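Local atomic coordinates of ORF14 (PDB entry 2WPX), a protein that binds acetyl-CoA in the first of two tandem GNAT-like halves and probably acts as an acyltransferase in clavulanic acid biosynthesis. Residues Q23-L27 with R69-R75; G232-T238 with T252-T258; G281-L286 with V316-L320. All blocks are in the same frame, centred on the assembly; numbering follows the deposited sequence.

Interaction 1: residues Q23-L27 with R69-R75; sequences QWLDL and RVVGALR
Helix 23-27, part of helix 18-33, lies across strand 69-75 with axes 8.6 Å apart at closest approach and a crossing angle of -54°. CA atoms come nearest at Q23-V70 (6.3 Å) and L27-V71 (7.3 Å). Q23 (chi1 m, chi2 t) reaches to the strand's start, where V70 N donates to Q23 OE1 at 2.9 Å and 173°; NE2 turns back to E19. One turn on, L27 (chi1 t, chi2 p) drops onto the backbone, its CD2 4.2 Å from V70 CG1, 3.8 Å from G72 CA and 4.0 Å from A73 CB. W24 (chi1 t, chi2 66°) swings along the strand: its CD1 edge meets A73 CB at 3.8 Å, and CZ2 lies 3.8 Å from R75 CD. R75 (chi1 m, chi2 t, chi3 p) sends its guanidinium on to a salt bridge with D61. V71 and G72 both face V64 in a classic beta bulge (V71 phi/psi -126/6). This is helix-on-sheet packing of the N-terminal GNAT-like half, with G72's side-chain position about 8 Å from bound acetyl-CoA. Strand 69-79 runs between strands 57-66 and 84-92; helix 43-51 touches W24 and R75, while L74 points away from helix 23-27 and packs on helix 101-115.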
loop_
_atom_site.group_PDB
_atom_site.type_symbol
_atom_site.label_atom_id
_atom_site.label_comp_id
_atom_site.label_asym_id
_atom_site.label_seq_id
_atom_site.Cartn_x
_atom_site.Cartn_y
_atom_site.Cartn_z
ATOM N N GLN A 23 16.829 -12.347 10.352
ATOM C CA GLN A 23 15.867 -12.408 11.463
ATOM C C GLN A 23 14.619 -11.588 11.283
ATOM O O GLN A 23 13.554 -12.018 11.636
ATOM C CB GLN A 23 16.538 -12.070 12.823
ATOM C CG GLN A 23 17.111 -13.387 13.412
ATOM C CD GLN A 23 17.945 -13.186 14.656
ATOM O OE1 GLN A 23 17.448 -12.675 15.659
ATOM N NE2 GLN A 23 19.204 -13.614 14.607
ATOM N N TRP A 24 14.754 -10.387 10.789
ATOM C CA TRP A 24 13.590 -9.548 10.518
ATOM C C TRP A 24 12.672 -10.185 9.444
ATOM O O TRP A 24 11.415 -10.232 9.578
ATOM C CB TRP A 24 14.108 -8.192 10.068
ATOM C CG TRP A 24 13.119 -7.277 9.666
ATOM C CD1 TRP A 24 12.174 -6.730 10.444
ATOM C CD2 TRP A 24 12.977 -6.693 8.362
ATOM N NE1 TRP A 24 11.404 -5.857 9.699
ATOM C CE2 TRP A 24 11.907 -5.793 8.426
ATOM C CE3 TRP A 24 13.630 -6.871 7.148
ATOM C CZ2 TRP A 24 11.470 -5.055 7.305
ATOM C CZ3 TRP A 24 13.222 -6.115 6.051
ATOM C CH2 TRP A 24 12.123 -5.247 6.132
ATOM N N LEU A 25 13.300 -10.697 8.388
ATOM C CA LEU A 25 12.587 -11.373 7.298
ATOM C C LEU A 25 11.801 -12.546 7.910
ATOM O O LEU A 25 10.572 -12.675 7.660
ATOM C CB LEU A 25 13.572 -11.844 6.205
ATOM C CG LEU A 25 14.276 -10.768 5.368
ATOM C CD1 LEU A 25 15.166 -11.383 4.308
ATOM C CD2 LEU A 25 13.198 -9.910 4.698
ATOM N N ASP A 26 12.477 -13.354 8.740
ATOM C CA ASP A 26 11.837 -14.432 9.467
ATOM C C ASP A 26 10.730 -14.032 10.432
ATOM O O ASP A 26 9.709 -14.685 10.533
ATOM C CB ASP A 26 12.894 -15.209 10.222
ATOM C CG ASP A 26 13.818 -15.930 9.294
ATOM O OD1 ASP A 26 14.924 -16.352 9.716
ATOM O OD2 ASP A 26 13.431 -16.053 8.106
ATOM N N LEU A 27 10.955 -13.000 11.215
ATOM C CA LEU A 27 9.897 -12.504 12.057
ATOM C C LEU A 27 8.654 -12.228 11.215
ATOM O O LEU A 27 7.527 -12.522 11.635
ATOM C CB LEU A 27 10.351 -11.207 12.689
ATOM C CG LEU A 27 9.316 -10.393 13.472
ATOM C CD1 LEU A 27 9.058 -11.157 14.747
ATOM C CD2 LEU A 27 9.814 -8.970 13.757
ATOM N N ARG A 69 18.017 -12.294 20.287
ATOM C CA ARG A 69 17.212 -12.491 19.058
ATOM C C ARG A 69 16.139 -11.440 18.874
ATOM O O ARG A 69 15.601 -10.877 19.835
ATOM C CB ARG A 69 16.577 -13.891 18.946
ATOM C CG ARG A 69 16.208 -14.534 20.275
ATOM C CD ARG A 69 14.746 -14.389 20.705
ATOM N NE ARG A 69 13.827 -15.168 19.885
ATOM C CZ ARG A 69 12.659 -15.714 20.269
ATOM N NH1 ARG A 69 12.184 -15.686 21.515
ATOM N NH2 ARG A 69 11.973 -16.333 19.325
ATOM N N VAL A 70 15.856 -11.177 17.609
ATOM C CA VAL A 70 14.848 -10.192 17.232
ATOM C C VAL A 70 13.503 -10.704 17.696
ATOM O O VAL A 70 13.125 -11.840 17.384
ATOM C CB VAL A 70 14.827 -10.009 15.730
ATOM C CG1 VAL A 70 13.698 -9.114 15.323
ATOM C CG2 VAL A 70 16.137 -9.421 15.286
ATOM N N VAL A 71 12.777 -9.879 18.434
ATOM C CA VAL A 71 11.462 -10.271 18.813
ATOM C C VAL A 71 10.458 -9.221 18.409
ATOM O O VAL A 71 9.260 -9.341 18.730
ATOM C CB VAL A 71 11.383 -10.580 20.337
ATOM C CG1 VAL A 71 12.148 -11.874 20.625
ATOM C CG2 VAL A 71 11.930 -9.430 21.148
ATOM N N GLY A 72 10.904 -8.196 17.683
ATOM C CA GLY A 72 9.959 -7.197 17.156
ATOM C C GLY A 72 10.669 -6.171 16.307
ATOM O O GLY A 72 11.892 -6.163 16.209
ATOM N N ALA A 73 9.899 -5.296 15.683
ATOM C CA ALA A 73 10.462 -4.385 14.703
ATOM C C ALA A 73 9.607 -3.146 14.714
ATOM O O ALA A 73 8.413 -3.230 14.881
ATOM C CB ALA A 73 10.435 -5.028 13.340
ATOM N N LEU A 74 10.237 -1.999 14.571
ATOM C CA LEU A 74 9.510 -0.747 14.415
ATOM C C LEU A 74 10.017 0.003 13.196
ATOM O O LEU A 74 11.187 0.212 13.099
ATOM C CB LEU A 74 9.776 0.140 15.633
ATOM C CG LEU A 74 9.343 1.606 15.563
ATOM C CD1 LEU A 74 7.833 1.723 15.666
ATOM C CD2 LEU A 74 10.055 2.414 16.680
ATOM N N ARG A 75 9.159 0.447 12.300
ATOM C CA ARG A 75 9.642 1.197 11.141
ATOM C C ARG A 75 8.862 2.492 11.049
ATOM O O ARG A 75 7.633 2.472 11.027
ATOM C CB ARG A 75 9.448 0.384 9.848
ATOM C CG ARG A 75 10.107 -1.039 9.857
ATOM C CD ARG A 75 10.360 -1.577 8.379
ATOM N NE ARG A 75 11.198 -0.676 7.554
ATOM C CZ ARG A 75 11.280 -0.771 6.233
ATOM N NH1 ARG A 75 10.608 -1.734 5.611
ATOM N NH2 ARG A 75 12.023 0.078 5.536
#

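Interaction 2: residues G232-T238 with T252-T258; sequences GRRAYHT and TSVSKTT
R234, K256 and R233 have the largest areas buried by this antiparallel pairing of strands 234-238 and 252-256, whose axes come within 4.6 Å at 164°. R234 and K256 form a hydrogen-bonded pair, CA-CA 5.1 Å: R234 N gives to K256 O at 2.8 Å, and K256 N returns to R234 O at 2.7 Å. On the same face, the R234 guanidinium (chi3 p) lays one of its faces over the K256 aliphatic chain, NH2 to CG 3.7 Å, while making a salt bridge with E296. K256 (chi1 t, chi4 p) curls its amine back, NZ to T257 O 2.9 Å. R233, just before the strand, stays extended (chi1 m, chi2 and chi3 t); its NH1 donates to S255 OG at 3.1 Å, T257 CG2 sits over the guanidinium face 3.4 Å from CZ, and NH2 bridges to D45 of the N-terminal half. The two strands are the arms of a beta hairpin in the C-terminal GNAT-like half. Its register continues through the non-hydrogen-bonded pairs A235-S255 and H237-S253, the hydrogen-bonded pair Y236-V254 (Y236 N to V254 O 2.7 Å, V254 N to Y236 O 2.9 Å) and T238-T252, where both bonds are weak. Y236 (chi1 m) and V254 share the face of R234 and K256, against helix 280-295. At the other end G232, with phi 74° in a Schellman motif closing helix 222-230, accepts a bond from T258: OG1 to G232 O is 2.8 Å.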
loop_
_atom_site.group_PDB
_atom_site.type_symbol
_atom_site.label_atom_id
_atom_site.label_comp_id
_atom_site.label_asym_id
_atom_site.label_seq_id
_atom_site.Cartn_x
_atom_site.Cartn_y
_atom_site.Cartn_z
ATOM N N GLY A 232 12.153 -4.877 -6.651
ATOM C CA GLY A 232 11.870 -6.040 -7.501
ATOM C C GLY A 232 10.414 -6.102 -7.963
ATOM O O GLY A 232 9.934 -7.162 -8.380
ATOM N N ARG A 233 9.703 -4.975 -7.819
ATOM C CA ARG A 233 8.316 -4.877 -8.245
ATOM C C ARG A 233 8.229 -4.488 -9.721
ATOM O O ARG A 233 8.936 -3.587 -10.186
ATOM C CB ARG A 233 7.570 -3.821 -7.412
ATOM C CG ARG A 233 7.224 -4.325 -6.037
ATOM C CD ARG A 233 6.657 -3.257 -5.187
ATOM N NE ARG A 233 6.236 -3.810 -3.900
ATOM C CZ ARG A 233 5.002 -4.257 -3.691
ATOM N NH1 ARG A 233 4.113 -4.226 -4.680
ATOM N NH2 ARG A 233 4.658 -4.738 -2.520
ATOM N N ARG A 234 7.305 -5.140 -10.411
ATOM C CA ARG A 234 7.020 -4.938 -11.803
ATOM C C ARG A 234 5.617 -4.300 -11.895
ATOM O O ARG A 234 4.742 -4.614 -11.077
ATOM C CB ARG A 234 6.842 -6.346 -12.346
ATOM C CG ARG A 234 7.389 -6.637 -13.601
ATOM C CD ARG A 234 7.971 -8.052 -13.551
ATOM N NE ARG A 234 7.127 -9.232 -13.315
ATOM C CZ ARG A 234 7.431 -10.197 -12.414
ATOM N NH1 ARG A 234 8.478 -10.067 -11.588
ATOM N NH2 ARG A 234 6.698 -11.291 -12.304
ATOM N N ALA A 235 5.330 -3.511 -12.937
ATOM C CA ALA A 235 3.996 -2.908 -13.012
ATOM C C ALA A 235 3.370 -3.007 -14.399
ATOM O O ALA A 235 4.072 -3.233 -15.388
ATOM C CB ALA A 235 4.028 -1.453 -12.509
ATOM N N TYR A 236 2.043 -2.891 -14.458
ATOM C CA TYR A 236 1.331 -3.041 -15.729
ATOM C C TYR A 236 0.303 -1.912 -15.852
ATOM O O TYR A 236 -0.511 -1.699 -14.921
ATOM C CB TYR A 236 0.638 -4.409 -15.827
ATOM C CG TYR A 236 1.564 -5.582 -15.891
ATOM C CD1 TYR A 236 2.113 -6.151 -14.708
ATOM C CD2 TYR A 236 1.912 -6.150 -17.111
ATOM C CE1 TYR A 236 2.957 -7.235 -14.760
ATOM C CE2 TYR A 236 2.770 -7.247 -17.155
ATOM C CZ TYR A 236 3.281 -7.756 -15.986
ATOM O OH TYR A 236 4.097 -8.817 -16.021
ATOM N N HIS A 237 0.355 -1.170 -16.963
ATOM C CA HIS A 237 -0.502 0.013 -17.140
ATOM C C HIS A 237 -1.351 -0.052 -18.410
ATOM O O HIS A 237 -0.885 -0.491 -19.443
ATOM C CB HIS A 237 0.325 1.286 -17.196
ATOM C CG HIS A 237 1.185 1.486 -15.995
ATOM N ND1 HIS A 237 2.434 0.910 -15.874
ATOM C CD2 HIS A 237 0.975 2.178 -14.845
ATOM C CE1 HIS A 237 2.964 1.260 -14.714
ATOM N NE2 HIS A 237 2.106 2.043 -14.079
ATOM N N THR A 238 -2.611 0.337 -18.280
ATOM C CA THR A 238 -3.486 0.601 -19.406
ATOM C C THR A 238 -4.028 2.022 -19.255
ATOM O O THR A 238 -4.384 2.455 -18.166
ATOM C CB THR A 238 -4.654 -0.364 -19.431
ATOM O OG1 THR A 238 -4.139 -1.701 -19.543
ATOM C CG2 THR A 238 -5.607 -0.034 -20.634
ATOM N N THR A 252 -4.886 3.140 -15.181
ATOM C CA THR A 252 -4.963 2.193 -14.126
ATOM C C THR A 252 -3.668 1.381 -14.104
ATOM O O THR A 252 -2.929 1.375 -15.077
ATOM C CB THR A 252 -6.192 1.267 -14.336
ATOM O OG1 THR A 252 -6.358 0.437 -13.192
ATOM C CG2 THR A 252 -6.011 0.380 -15.542
ATOM N N SER A 253 -3.384 0.703 -13.000
ATOM C CA SER A 253 -2.159 -0.101 -12.871
ATOM C C SER A 253 -2.310 -1.304 -11.934
ATOM O O SER A 253 -3.072 -1.253 -10.960
ATOM C CB SER A 253 -1.036 0.762 -12.299
ATOM O OG SER A 253 -1.519 1.350 -11.115
ATOM N N VAL A 254 -1.554 -2.358 -12.257
ATOM C CA VAL A 254 -1.240 -3.460 -11.371
ATOM C C VAL A 254 0.303 -3.481 -11.062
ATOM O O VAL A 254 1.179 -3.184 -11.927
ATOM C CB VAL A 254 -1.728 -4.829 -11.934
ATOM C CG1 VAL A 254 -1.319 -5.977 -11.036
ATOM C CG2 VAL A 254 -3.266 -4.847 -12.043
ATOM N N SER A 255 0.614 -3.864 -9.830
ATOM C CA SER A 255 1.960 -3.942 -9.350
ATOM C C SER A 255 2.145 -5.417 -8.997
ATOM O O SER A 255 1.239 -6.062 -8.476
ATOM C CB SER A 255 2.041 -3.022 -8.106
ATOM O OG SER A 255 3.271 -3.125 -7.470
ATOM N N LYS A 256 3.298 -5.983 -9.297
ATOM C CA LYS A 256 3.510 -7.427 -9.052
ATOM C C LYS A 256 4.896 -7.564 -8.438
ATOM O O LYS A 256 5.841 -7.050 -9.003
ATOM C CB LYS A 256 3.488 -8.173 -10.381
ATOM C CG LYS A 256 4.004 -9.598 -10.329
ATOM C CD LYS A 256 2.788 -10.523 -10.045
ATOM C CE LYS A 256 3.168 -11.806 -9.251
ATOM N NZ LYS A 256 3.901 -11.478 -7.957
ATOM N N THR A 257 5.008 -8.234 -7.285
ATOM C CA THR A 257 6.318 -8.514 -6.631
ATOM C C THR A 257 7.108 -9.663 -7.311
ATOM O O THR A 257 6.562 -10.462 -8.091
ATOM C CB THR A 257 6.203 -8.740 -5.102
ATOM O OG1 THR A 257 5.303 -9.815 -4.852
ATOM C CG2 THR A 257 5.661 -7.543 -4.358
ATOM N N THR A 258 8.416 -9.703 -7.074
ATOM C CA THR A 258 9.206 -10.816 -7.536
ATOM C C THR A 258 8.624 -12.114 -6.968
ATOM O O THR A 258 8.382 -13.060 -7.689
ATOM C CB THR A 258 10.715 -10.662 -7.178
ATOM O OG1 THR A 258 11.275 -9.575 -7.903
ATOM C CG2 THR A 258 11.523 -11.924 -7.575
#

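Interaction 3: residues G281-L286 with V316-L320; sequences GTLLKL and VNAAL
L320, with chi1 at -93° between wells and chi2 p, overlaps one side of helix 281-286: its CD2 lies 3.5 Å from K285 CB, its CD1 4.2 Å from T282 CG2, and its CG 4.4 Å from L286 CG. T282, K285 and L286 lie on one side of a regular helix (phi/psi near -65/-43), held by K285 N to G281 O (3.0 Å) and L286 N to T282 O (3.2 Å). V316 (chi1 t), a turn earlier than L320, packs beside it. Its CG1 packs 3.5 Å from T282 OG1, 4.0 Å from G281 C and 3.7 Å from K285 CD, and the CA atoms of T282 and V316 are 6.0 Å apart, the closest pair. G281 brings only backbone toward V316. In the C-terminal GNAT-like half, the contact joins helix 280-295 to the end of helix 311-319, where L320 has already left the helix and the chain heads into strand 323-334. K285 (chi1 m, chi2 t, chi3 143°) runs its aliphatic chain past V316 and L320 and hydrogen-bonds through NZ to T269 on strand 263-271. No hydrogen bond crosses between the two segments; the contacts are mostly between carbon atoms. N317 (chi1 m) makes weak hydrogen bonds to Q266 and N306, on strands 263-271 and 301-307. On the far side of helix 281-286, L283 and L284 touch L182 of strand 180-185.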
loop_
_atom_site.group_PDB
_atom_site.type_symbol
_atom_site.label_atom_id
_atom_site.label_comp_id
_atom_site.label_asym_id
_atom_site.label_seq_id
_atom_site.Cartn_x
_atom_site.Cartn_y
_atom_site.Cartn_z
ATOM N N GLY A 281 -13.704 3.222 -16.357
ATOM C CA GLY A 281 -13.086 2.466 -15.239
ATOM C C GLY A 281 -13.229 0.957 -15.348
ATOM O O GLY A 281 -12.298 0.208 -15.046
ATOM N N THR A 282 -14.420 0.498 -15.749
ATOM C CA THR A 282 -14.594 -0.911 -16.062
ATOM C C THR A 282 -13.715 -1.335 -17.237
ATOM O O THR A 282 -13.070 -2.346 -17.192
ATOM C CB THR A 282 -16.070 -1.237 -16.319
ATOM O OG1 THR A 282 -16.805 -0.939 -15.118
ATOM C CG2 THR A 282 -16.238 -2.715 -16.615
ATOM N N LEU A 283 -13.679 -0.549 -18.298
ATOM C CA LEU A 283 -12.926 -0.964 -19.469
ATOM C C LEU A 283 -11.457 -1.049 -19.099
ATOM O O LEU A 283 -10.798 -2.010 -19.406
ATOM C CB LEU A 283 -13.091 0.042 -20.608
ATOM C CG LEU A 283 -12.031 -0.087 -21.704
ATOM C CD1 LEU A 283 -12.279 -1.329 -22.542
ATOM C CD2 LEU A 283 -12.022 1.157 -22.563
ATOM N N LEU A 284 -10.951 -0.012 -18.438
ATOM C CA LEU A 284 -9.583 0.046 -17.988
ATOM C C LEU A 284 -9.176 -1.152 -17.056
ATOM O O LEU A 284 -8.165 -1.795 -17.290
ATOM C CB LEU A 284 -9.304 1.422 -17.359
ATOM C CG LEU A 284 -9.105 2.552 -18.377
ATOM C CD1 LEU A 284 -8.892 3.866 -17.651
ATOM C CD2 LEU A 284 -7.922 2.308 -19.359
ATOM N N LYS A 285 -9.964 -1.476 -16.039
ATOM C CA LYS A 285 -9.567 -2.591 -15.154
ATOM C C LYS A 285 -9.529 -3.921 -15.857
ATOM O O LYS A 285 -8.615 -4.728 -15.615
ATOM C CB LYS A 285 -10.448 -2.706 -13.911
ATOM C CG LYS A 285 -10.296 -1.566 -12.982
ATOM C CD LYS A 285 -11.386 -1.691 -11.953
ATOM C CE LYS A 285 -10.896 -1.256 -10.585
ATOM N NZ LYS A 285 -11.076 0.182 -10.590
ATOM N N LEU A 286 -10.507 -4.143 -16.746
ATOM C CA LEU A 286 -10.594 -5.411 -17.442
ATOM C C LEU A 286 -9.515 -5.509 -18.488
ATOM O O LEU A 286 -8.892 -6.567 -18.612
ATOM C CB LEU A 286 -11.951 -5.619 -18.070
ATOM C CG LEU A 286 -12.988 -6.041 -17.048
ATOM C CD1 LEU A 286 -14.306 -5.900 -17.749
ATOM C CD2 LEU A 286 -12.777 -7.486 -16.608
ATOM N N VAL A 316 -17.524 -0.201 -9.441
ATOM C CA VAL A 316 -16.758 -0.902 -10.463
ATOM C C VAL A 316 -16.032 -2.155 -9.998
ATOM O O VAL A 316 -16.030 -3.169 -10.710
ATOM C CB VAL A 316 -15.794 0.020 -11.152
ATOM C CG1 VAL A 316 -14.941 -0.775 -12.134
ATOM C CG2 VAL A 316 -16.618 1.078 -11.924
ATOM N N ASN A 317 -15.423 -2.109 -8.823
ATOM C CA ASN A 317 -14.623 -3.222 -8.343
ATOM C C ASN A 317 -15.521 -4.423 -8.052
ATOM O O ASN A 317 -15.210 -5.532 -8.487
ATOM C CB ASN A 317 -13.768 -2.818 -7.107
ATOM C CG ASN A 317 -12.524 -2.067 -7.498
ATOM O OD1 ASN A 317 -11.994 -2.286 -8.592
ATOM N ND2 ASN A 317 -12.071 -1.134 -6.640
ATOM N N ALA A 318 -16.660 -4.156 -7.395
ATOM C CA ALA A 318 -17.669 -5.164 -7.067
ATOM C C ALA A 318 -18.211 -5.875 -8.289
ATOM O O ALA A 318 -18.242 -7.124 -8.321
ATOM C CB ALA A 318 -18.850 -4.541 -6.237
ATOM N N ALA A 319 -18.627 -5.109 -9.301
ATOM C CA ALA A 319 -19.084 -5.722 -10.595
ATOM C C ALA A 319 -18.039 -6.687 -11.080
ATOM O O ALA A 319 -18.344 -7.608 -11.800
ATOM C CB ALA A 319 -19.294 -4.649 -11.699
ATOM N N LEU A 320 -16.789 -6.452 -10.731
ATOM C CA LEU A 320 -15.728 -7.259 -11.330
ATOM C C LEU A 320 -15.415 -8.498 -10.471
ATOM O O LEU A 320 -14.519 -9.259 -10.803
ATOM C CB LEU A 320 -14.444 -6.432 -11.480
ATOM C CG LEU A 320 -14.188 -5.702 -12.811
ATOM C CD1 LEU A 320 -15.372 -4.829 -13.098
ATOM C CD2 LEU A 320 -12.923 -4.886 -12.755
#

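How the interactions relate
The three contacts follow one another along the chain, interaction 1 in the N-terminal GNAT-like half and interactions 2 and 3 in the C-terminal one. Strand 69-79 and the hairpin of interaction 2 belong to one mixed sheet; the centres of interactions 1 and 2 are about 27 Å apart and their nearest atoms about 11 Å. That sheet joins the halves: strand 323-334, from the end of the chain, lies between strands 120-127 and 149-162 of the N-terminal half. Interactions 2 and 3 touch where L284 of helix 280-295 meets T238 and T252, with centres about 17 Å apart; those of interactions 1 and 3 stand about 38 Å apart. Acetyl-CoA is bound near interaction 1.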